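Local coordinates for protein dihydrofolate reductase (Schistosoma mansoni, PDB 3VCO) that catalyses the NADPH-dependent reduction of 7,8-dihydrofolate to 5,6,7,8-tetrahydrofolate, a reaction essential for making thymidylate, purines and glycine, at residues Y151-L156 with F191-C196; K174-P179 with F195-V200. All blocks are in the same frame, centred on the assembly; numbering follows the deposited sequence.

In the fold
Following the chain from its N terminus, strand 148-156 comes first, pairing in parallel with strand 23-29 near the middle of the sheet. The chain then runs through a long loop to the short strand 174-175 and onward, by way of strand 186-188, to the last strand, 191-200. Interaction 1 closes a loop by bringing 191-196 back antiparallel to 151-156. Interaction 2, joining 174-179 to 195-200, opens inside that loop and closes just beyond it, so the two cross, sharing F195 and C196. Strand 191-200 thus ties strand 148-156 to strand 174-175. H154 of interaction 1 and Y198 of interaction 2 join them through a probable hydrogen bond.

Interaction 1 (Y151-L156 with F191-C196); sequences YCTHIL and FTFKFC
C152 and C196 face each other as a hydrogen-bonded antiparallel pair, the C152 N to C196 O bond being 2.8 Å long. H154 and K194 form the next such pair, its two bonds more bent (144° and 149° at the hydrogen), and L156 N adds a bond to T192 O. At the non-hydrogen-bonded pairs T153-F195 and I155-F193 the strands approach more closely, and CA-H groups point at carbonyls, as from T153 CA to K194 O at 3.5 Å.

Apolar contacts gather on the face carrying T153, I155, F193 and F195. The branched I155 fits its place by spreading two arms: CG1 rests 3.8 Å from F193 CB, while CG2 meets the edge of the F191 ring at CD1, 3.6 Å away. T153 lies alongside F195, its OG1 in the plane of that ring at the edge, 3.5 Å from CD1. With OG1 beside the backbone N (chi1 -53°), the hydroxyl is hydrogen-bonded to D48 OD1, and F195 stacks on F51.

On the other face, small sulfur side chains accommodate the imidazole of H154. C152 SG sits 3.5 Å above one ring face, offset toward the rim, whereas C196 CB comes to the edge in plane and C196 SG lies obliquely, 3.7 Å from H154 CD2. A hydrogen bond between H154 NE2 and Y198 OH helps to set the ring's rotation.

D48 is a substrate-binding residue by similarity, so the threonine is probably second shell to it, as in other dihydrofolate reductases, in whose largely parallel central sheet the C-terminal strand runs antiparallel to its neighbour.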
ATOM      1  N   TYR A 151       0.722  -4.944  -5.446  1.00 23.93           N
ATOM      2  CA  TYR A 151       2.155  -4.722  -5.607  1.00 24.63           C
ATOM      3  C   TYR A 151       2.769  -5.360  -4.382  1.00 27.17           C
ATOM      4  O   TYR A 151       2.563  -4.912  -3.250  1.00 28.50           O
ATOM      5  CB  TYR A 151       2.414  -3.215  -5.560  1.00 27.77           C
ATOM      6  CG  TYR A 151       1.944  -2.508  -6.806  1.00 24.70           C
ATOM      7  CD1 TYR A 151       2.829  -2.306  -7.880  1.00 23.40           C
ATOM      8  CD2 TYR A 151       0.602  -2.106  -6.949  1.00 30.43           C
ATOM      9  CE1 TYR A 151       2.409  -1.652  -9.039  1.00 30.50           C
ATOM     10  CE2 TYR A 151       0.168  -1.455  -8.127  1.00 24.61           C
ATOM     11  CZ  TYR A 151       1.090  -1.237  -9.156  1.00 28.50           C
ATOM     12  OH  TYR A 151       0.675  -0.616 -10.302  1.00 30.85           O
ATOM     13  N   CYS A 152       3.520  -6.414  -4.605  1.00 27.29           N
ATOM     14  CA  CYS A 152       3.941  -7.246  -3.519  1.00 26.31           C
ATOM     15  C   CYS A 152       5.479  -7.283  -3.454  1.00 29.03           C
ATOM     16  O   CYS A 152       6.152  -7.522  -4.458  1.00 28.31           O
ATOM     17  CB  CYS A 152       3.387  -8.677  -3.752  1.00 27.74           C
ATOM     18  SG  CYS A 152       3.737  -9.804  -2.399  1.00 35.74           S
ATOM     19  N   THR A 153       6.022  -7.041  -2.268  1.00 30.69           N
ATOM     20  CA  THR A 153       7.400  -7.406  -2.003  1.00 26.37           C
ATOM     21  C   THR A 153       7.403  -8.721  -1.265  1.00 24.43           C
ATOM     22  O   THR A 153       6.970  -8.793  -0.127  1.00 32.60           O
ATOM     23  CB  THR A 153       8.054  -6.331  -1.156  1.00 29.15           C
ATOM     24  OG1 THR A 153       7.838  -5.091  -1.844  1.00 32.81           O
ATOM     25  CG2 THR A 153       9.542  -6.608  -0.982  1.00 34.50           C
ATOM     26  N   HIS A 154       7.915  -9.749  -1.914  1.00 25.93           N
ATOM     27  CA  HIS A 154       8.134 -11.056  -1.271  1.00 28.09           C
ATOM     28  C   HIS A 154       9.456 -11.075  -0.531  1.00 38.33           C
ATOM     29  O   HIS A 154      10.476 -10.722  -1.083  1.00 38.86           O
ATOM     30  CB  HIS A 154       8.161 -12.159  -2.320  1.00 30.78           C
ATOM     31  CG  HIS A 154       6.849 -12.348  -3.032  1.00 37.04           C
ATOM     32  ND1 HIS A 154       5.823 -13.119  -2.526  1.00 36.95           N
ATOM     33  CD2 HIS A 154       6.425 -11.907  -4.237  1.00 33.34           C
ATOM     34  CE1 HIS A 154       4.806 -13.109  -3.370  1.00 34.07           C
ATOM     35  NE2 HIS A 154       5.136 -12.363  -4.406  1.00 36.90           N
ATOM     36  N   ILE A 155       9.449 -11.538   0.707  1.00 34.02           N
ATOM     37  CA  ILE A 155      10.652 -11.514   1.515  1.00 40.49           C
ATOM     38  C   ILE A 155      10.912 -12.898   2.076  1.00 39.63           C
ATOM     39  O   ILE A 155       9.965 -13.617   2.349  1.00 44.16           O
ATOM     40  CB  ILE A 155      10.444 -10.544   2.670  1.00 42.87           C
ATOM     41  CG1 ILE A 155      10.285  -9.126   2.120  1.00 38.36           C
ATOM     42  CG2 ILE A 155      11.599 -10.622   3.653  1.00 53.77           C
ATOM     43  CD1 ILE A 155       9.896  -8.083   3.192  1.00 41.20           C
ATOM     44  N   LEU A 156      12.181 -13.287   2.175  1.00 41.32           N
ATOM     45  CA  LEU A 156      12.554 -14.468   2.916  1.00 50.49           C
ATOM     46  C   LEU A 156      12.983 -13.981   4.284  1.00 62.64           C
ATOM     47  O   LEU A 156      14.027 -13.332   4.452  1.00 60.20           O
ATOM     48  CB  LEU A 156      13.643 -15.264   2.218  1.00 53.20           C
ATOM     49  CG  LEU A 156      13.132 -16.311   1.237  1.00 53.88           C
ATOM     50  CD1 LEU A 156      14.261 -17.228   0.866  1.00 55.15           C
ATOM     51  CD2 LEU A 156      11.959 -17.101   1.813  1.00 55.95           C
ATOM     52  N   PHE A 191      17.726  -9.436   4.791  1.00 70.42           N
ATOM     53  CA  PHE A 191      16.552  -9.652   3.940  1.00 62.57           C
ATOM     54  C   PHE A 191      16.885  -9.964   2.494  1.00 59.52           C
ATOM     55  O   PHE A 191      17.717  -9.314   1.860  1.00 63.04           O
ATOM     56  CB  PHE A 191      15.611  -8.437   3.985  1.00 60.43           C
ATOM     57  CG  PHE A 191      15.023  -8.201   5.334  1.00 67.43           C
ATOM     58  CD1 PHE A 191      13.909  -8.911   5.747  1.00 68.84           C
ATOM     59  CD2 PHE A 191      15.613  -7.303   6.213  1.00 71.07           C
ATOM     60  CE1 PHE A 191      13.380  -8.720   7.006  1.00 73.08           C
ATOM     61  CE2 PHE A 191      15.090  -7.097   7.472  1.00 74.86           C
ATOM     62  CZ  PHE A 191      13.971  -7.810   7.874  1.00 76.99           C
ATOM     63  N   THR A 192      16.208 -10.968   1.973  1.00 49.25           N
ATOM     64  CA  THR A 192      16.272 -11.265   0.563  1.00 45.67           C
ATOM     65  C   THR A 192      14.845 -11.104   0.045  1.00 41.65           C
ATOM     66  O   THR A 192      13.918 -11.555   0.690  1.00 41.27           O
ATOM     67  CB  THR A 192      16.776 -12.702   0.313  1.00 51.96           C
ATOM     68  OG1 THR A 192      18.110 -12.871   0.812  1.00 58.71           O
ATOM     69  CG2 THR A 192      16.768 -12.991  -1.150  1.00 54.12           C
ATOM     70  N   PHE A 193      14.665 -10.438  -1.091  1.00 37.58           N
ATOM     71  CA  PHE A 193      13.327 -10.070  -1.527  1.00 40.84           C
ATOM     72  C   PHE A 193      13.243  -9.878  -3.038  1.00 40.28           C
ATOM     73  O   PHE A 193      14.251  -9.806  -3.746  1.00 40.57           O
ATOM     74  CB  PHE A 193      12.791  -8.820  -0.786  1.00 39.67           C
ATOM     75  CG  PHE A 193      13.742  -7.636  -0.819  1.00 37.07           C
ATOM     76  CD1 PHE A 193      14.751  -7.521   0.128  1.00 40.44           C
ATOM     77  CD2 PHE A 193      13.636  -6.668  -1.810  1.00 33.74           C
ATOM     78  CE1 PHE A 193      15.650  -6.473   0.084  1.00 46.47           C
ATOM     79  CE2 PHE A 193      14.528  -5.606  -1.856  1.00 41.07           C
ATOM     80  CZ  PHE A 193      15.527  -5.502  -0.903  1.00 47.17           C
ATOM     81  N   LYS A 194      12.028  -9.858  -3.534  1.00 30.54           N
ATOM     82  CA  LYS A 194      11.831  -9.592  -4.942  1.00 39.77           C
ATOM     83  C   LYS A 194      10.483  -8.934  -5.063  1.00 35.84           C
ATOM     84  O   LYS A 194       9.644  -9.043  -4.151  1.00 37.53           O
ATOM     85  CB  LYS A 194      11.898 -10.872  -5.755  1.00 48.82           C
ATOM     86  CG  LYS A 194      10.651 -11.725  -5.678  1.00 48.60           C
ATOM     87  CD  LYS A 194      10.808 -13.030  -6.439  1.00 47.96           C
ATOM     88  CE  LYS A 194      10.718 -12.850  -7.943  1.00 47.56           C
ATOM     89  NZ  LYS A 194      10.509 -14.185  -8.605  1.00 51.19           N
ATOM     90  N   PHE A 195      10.285  -8.243  -6.170  1.00 26.67           N
ATOM     91  CA  PHE A 195       9.083  -7.428  -6.379  1.00 24.91           C
ATOM     92  C   PHE A 195       8.208  -8.078  -7.429  1.00 33.46           C
ATOM     93  O   PHE A 195       8.676  -8.438  -8.486  1.00 27.95           O
ATOM     94  CB  PHE A 195       9.458  -6.012  -6.835  1.00 26.12           C
ATOM     95  CG  PHE A 195      10.388  -5.291  -5.871  1.00 37.59           C
ATOM     96  CD1 PHE A 195       9.965  -4.962  -4.586  1.00 36.18           C
ATOM     97  CD2 PHE A 195      11.674  -4.954  -6.244  1.00 46.71           C
ATOM     98  CE1 PHE A 195      10.819  -4.312  -3.677  1.00 40.63           C
ATOM     99  CE2 PHE A 195      12.522  -4.313  -5.350  1.00 47.04           C
ATOM    100  CZ  PHE A 195      12.094  -4.018  -4.058  1.00 38.69           C
ATOM    101  N   CYS A 196       6.923  -8.193  -7.142  1.00 30.22           N
ATOM    102  CA  CYS A 196       5.991  -8.848  -8.062  1.00 27.45           C
ATOM    103  C   CYS A 196       4.692  -8.049  -8.041  1.00 35.83           C
ATOM    104  O   CYS A 196       4.313  -7.457  -7.025  1.00 34.39           O
ATOM    105  CB  CYS A 196       5.717 -10.286  -7.622  1.00 34.14           C
ATOM    106  SG  CYS A 196       7.064 -11.445  -7.903  1.00 39.46           S
TER

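Interaction 2 (K174-P179 with F195-V200); sequences KKVDLP and FCVYDV
K175 swings its CG anti to the backbone N (chi1 -173°) and then bends at chi2 (85°), which carries CD past the Y198 ring, obliquely, 3.5 Å from CE1. The chain continues to C196, where K175 CE lies 3.4 Å from SG. A long, flexible lysine suits this exposed place because one methylene can touch the aromatic while its end reaches C196. In V176, CG2, anti to the carbonyl carbon, is the branch turned to D199, 3.3 Å from OD2; that carboxylate is engaged by R149 through a salt bridge at OD1.

Behind these side chains, K174 and D199 form a hydrogen-bonded antiparallel pair, with D199 N to K174 O at 2.8 Å. V176 N then donates to V197 O, the donor nitrogen lying 26° out of the carbonyl plane. Beyond this bond the two chains diverge. The apolar V197 offers its methyls to the chain that turns away: its CG1 lies 4.0 Å from V176 CB, and L178 CD1, crossing at about a right angle, comes within 3.9 Å of the same methyl.

Strand 174-175 is thus a short edge strand paired antiparallel with the C-terminal strand of the dihydrofolate reductase sheet, from which the chain departs at V176 with a water accepting from V197 N and donating to V176 O.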
ATOM      1  N   LYS A 174      -2.766 -13.055 -11.624  1.00 39.15           N
ATOM      2  CA  LYS A 174      -2.202 -12.876 -12.959  1.00 41.09           C
ATOM      3  C   LYS A 174      -0.989 -11.978 -12.784  1.00 35.47           C
ATOM      4  O   LYS A 174      -1.098 -10.844 -12.328  1.00 34.58           O
ATOM      5  CB  LYS A 174      -3.232 -12.251 -13.909  1.00 40.00           C
ATOM      6  CG  LYS A 174      -4.282 -13.242 -14.392  1.00 56.86           C
ATOM      7  CD  LYS A 174      -5.694 -12.632 -14.501  1.00 65.74           C
ATOM      8  CE  LYS A 174      -5.736 -11.310 -15.274  1.00 67.05           C
ATOM      9  NZ  LYS A 174      -6.952 -10.486 -14.927  1.00 66.21           N
ATOM     10  N   LYS A 175       0.176 -12.523 -13.083  1.00 40.95           N
ATOM     11  CA  LYS A 175       1.425 -11.809 -12.892  1.00 43.99           C
ATOM     12  C   LYS A 175       1.516 -10.734 -13.964  1.00 38.10           C
ATOM     13  O   LYS A 175       1.259 -11.002 -15.153  1.00 36.67           O
ATOM     14  CB  LYS A 175       2.595 -12.793 -13.016  1.00 50.07           C
ATOM     15  CG  LYS A 175       3.940 -12.215 -12.687  1.00 62.51           C
ATOM     16  CD  LYS A 175       4.219 -12.270 -11.202  1.00 65.64           C
ATOM     17  CE  LYS A 175       5.701 -12.052 -10.920  1.00 68.55           C
ATOM     18  NZ  LYS A 175       6.330 -13.218 -10.236  1.00 65.72           N
ATOM     19  N   VAL A 176       1.865  -9.520 -13.545  1.00 32.49           N
ATOM     20  CA  VAL A 176       1.937  -8.390 -14.459  1.00 37.72           C
ATOM     21  C   VAL A 176       3.394  -8.060 -14.729  1.00 39.59           C
ATOM     22  O   VAL A 176       4.196  -8.002 -13.797  1.00 37.32           O
ATOM     23  CB  VAL A 176       1.251  -7.151 -13.832  1.00 41.92           C
ATOM     24  CG1 VAL A 176       1.355  -5.938 -14.748  1.00 44.26           C
ATOM     25  CG2 VAL A 176      -0.212  -7.450 -13.483  1.00 44.37           C
ATOM     26  N   ASP A 177       3.732  -7.806 -15.994  1.00 42.01           N
ATOM     27  CA  ASP A 177       5.059  -7.318 -16.355  1.00 47.94           C
ATOM     28  C   ASP A 177       5.108  -5.785 -16.533  1.00 53.23           C
ATOM     29  O   ASP A 177       4.483  -5.218 -17.442  1.00 46.74           O
ATOM     30  CB  ASP A 177       5.529  -8.007 -17.637  1.00 55.07           C
ATOM     31  CG  ASP A 177       6.763  -7.365 -18.223  1.00 67.16           C
ATOM     32  OD1 ASP A 177       7.756  -7.192 -17.479  1.00 64.24           O
ATOM     33  OD2 ASP A 177       6.744  -7.037 -19.431  1.00 76.10           O
ATOM     34  N   LEU A 178       5.854  -5.109 -15.665  1.00 51.02           N
ATOM     35  CA  LEU A 178       6.000  -3.661 -15.780  1.00 48.44           C
ATOM     36  C   LEU A 178       7.466  -3.314 -15.913  1.00 49.89           C
ATOM     37  O   LEU A 178       8.279  -3.842 -15.169  1.00 52.80           O
ATOM     38  CB  LEU A 178       5.371  -2.977 -14.578  1.00 39.47           C
ATOM     39  CG  LEU A 178       3.846  -3.022 -14.555  1.00 40.43           C
ATOM     40  CD1 LEU A 178       3.373  -3.127 -13.128  1.00 39.38           C
ATOM     41  CD2 LEU A 178       3.271  -1.761 -15.217  1.00 36.42           C
ATOM     42  N   PRO A 179       7.806  -2.440 -16.881  1.00 53.17           N
ATOM     43  CA  PRO A 179       9.197  -2.206 -17.293  1.00 57.86           C
ATOM     44  C   PRO A 179      10.069  -1.576 -16.205  1.00 57.44           C
ATOM     45  O   PRO A 179      11.239  -1.924 -16.096  1.00 60.16           O
ATOM     46  CB  PRO A 179       9.062  -1.229 -18.479  1.00 59.24           C
ATOM     47  CG  PRO A 179       7.590  -1.168 -18.783  1.00 61.12           C
ATOM     48  CD  PRO A 179       6.888  -1.487 -17.525  1.00 56.12           C
ATOM     49  N   PHE A 195      10.285  -8.243  -6.170  1.00 26.67           N
ATOM     50  CA  PHE A 195       9.083  -7.428  -6.379  1.00 24.91           C
ATOM     51  C   PHE A 195       8.208  -8.078  -7.429  1.00 33.46           C
ATOM     52  O   PHE A 195       8.676  -8.438  -8.486  1.00 27.95           O
ATOM     53  CB  PHE A 195       9.458  -6.012  -6.835  1.00 26.12           C
ATOM     54  CG  PHE A 195      10.388  -5.291  -5.871  1.00 37.59           C
ATOM     55  CD1 PHE A 195       9.965  -4.962  -4.586  1.00 36.18           C
ATOM     56  CD2 PHE A 195      11.674  -4.954  -6.244  1.00 46.71           C
ATOM     57  CE1 PHE A 195      10.819  -4.312  -3.677  1.00 40.63           C
ATOM     58  CE2 PHE A 195      12.522  -4.313  -5.350  1.00 47.04           C
ATOM     59  CZ  PHE A 195      12.094  -4.018  -4.058  1.00 38.69           C
ATOM     60  N   CYS A 196       6.923  -8.193  -7.142  1.00 30.22           N
ATOM     61  CA  CYS A 196       5.991  -8.848  -8.062  1.00 27.45           C
ATOM     62  C   CYS A 196       4.692  -8.049  -8.041  1.00 35.83           C
ATOM     63  O   CYS A 196       4.313  -7.457  -7.025  1.00 34.39           O
ATOM     64  CB  CYS A 196       5.717 -10.286  -7.622  1.00 34.14           C
ATOM     65  SG  CYS A 196       7.064 -11.445  -7.903  1.00 39.46           S
ATOM     66  N   VAL A 197       4.033  -7.997  -9.190  1.00 33.87           N
ATOM     67  CA  VAL A 197       2.789  -7.272  -9.319  1.00 25.57           C
ATOM     68  C   VAL A 197       1.702  -8.205  -9.882  1.00 25.27           C
ATOM     69  O   VAL A 197       1.929  -8.916 -10.861  1.00 29.01           O
ATOM     70  CB  VAL A 197       2.969  -6.099 -10.248  1.00 30.39           C
ATOM     71  CG1 VAL A 197       1.687  -5.320 -10.343  1.00 26.31           C
ATOM     72  CG2 VAL A 197       4.143  -5.197  -9.746  1.00 31.43           C
ATOM     73  N   TYR A 198       0.538  -8.203  -9.239  1.00 27.69           N
ATOM     74  CA  TYR A 198      -0.491  -9.167  -9.566  1.00 29.22           C
ATOM     75  C   TYR A 198      -1.822  -8.493  -9.780  1.00 27.94           C
ATOM     76  O   TYR A 198      -2.190  -7.604  -9.019  1.00 33.88           O
ATOM     77  CB  TYR A 198      -0.682 -10.166  -8.421  1.00 32.62           C
ATOM     78  CG  TYR A 198       0.570 -10.948  -7.994  1.00 32.45           C
ATOM     79  CD1 TYR A 198       1.063 -11.999  -8.760  1.00 35.26           C
ATOM     80  CD2 TYR A 198       1.231 -10.621  -6.830  1.00 29.46           C
ATOM     81  CE1 TYR A 198       2.202 -12.702  -8.360  1.00 40.18           C
ATOM     82  CE2 TYR A 198       2.360 -11.324  -6.414  1.00 32.24           C
ATOM     83  CZ  TYR A 198       2.843 -12.338  -7.178  1.00 35.31           C
ATOM     84  OH  TYR A 198       3.950 -13.004  -6.742  1.00 33.27           O
ATOM     85  N   ASP A 199      -2.546  -8.960 -10.790  1.00 33.23           N
ATOM     86  CA  ASP A 199      -3.948  -8.604 -10.961  1.00 34.75           C
ATOM     87  C   ASP A 199      -4.791  -9.742 -10.446  1.00 31.88           C
ATOM     88  O   ASP A 199      -4.578 -10.883 -10.813  1.00 33.10           O
ATOM     89  CB  ASP A 199      -4.257  -8.327 -12.432  1.00 32.49           C
ATOM     90  CG  ASP A 199      -3.777  -6.974 -12.853  1.00 34.67           C
ATOM     91  OD1 ASP A 199      -3.745  -6.065 -11.999  1.00 38.33           O
ATOM     92  OD2 ASP A 199      -3.417  -6.813 -14.022  1.00 39.17           O
ATOM     93  N   VAL A 200      -5.732  -9.419  -9.567  1.00 34.09           N
ATOM     94  CA  VAL A 200      -6.626 -10.421  -9.034  1.00 40.99           C
ATOM     95  C   VAL A 200      -7.743 -10.522 -10.049  1.00 43.53           C
ATOM     96  O   VAL A 200      -8.369  -9.512 -10.361  1.00 41.19           O
ATOM     97  CB  VAL A 200      -7.186 -10.002  -7.644  1.00 41.20           C
ATOM     98  CG1 VAL A 200      -8.140 -11.055  -7.090  1.00 40.24           C
ATOM     99  CG2 VAL A 200      -6.024  -9.687  -6.663  1.00 38.31           C
TER
HETATM  100  O   HOH W   1       5.427  -8.642 -11.767  1.00 39.29           O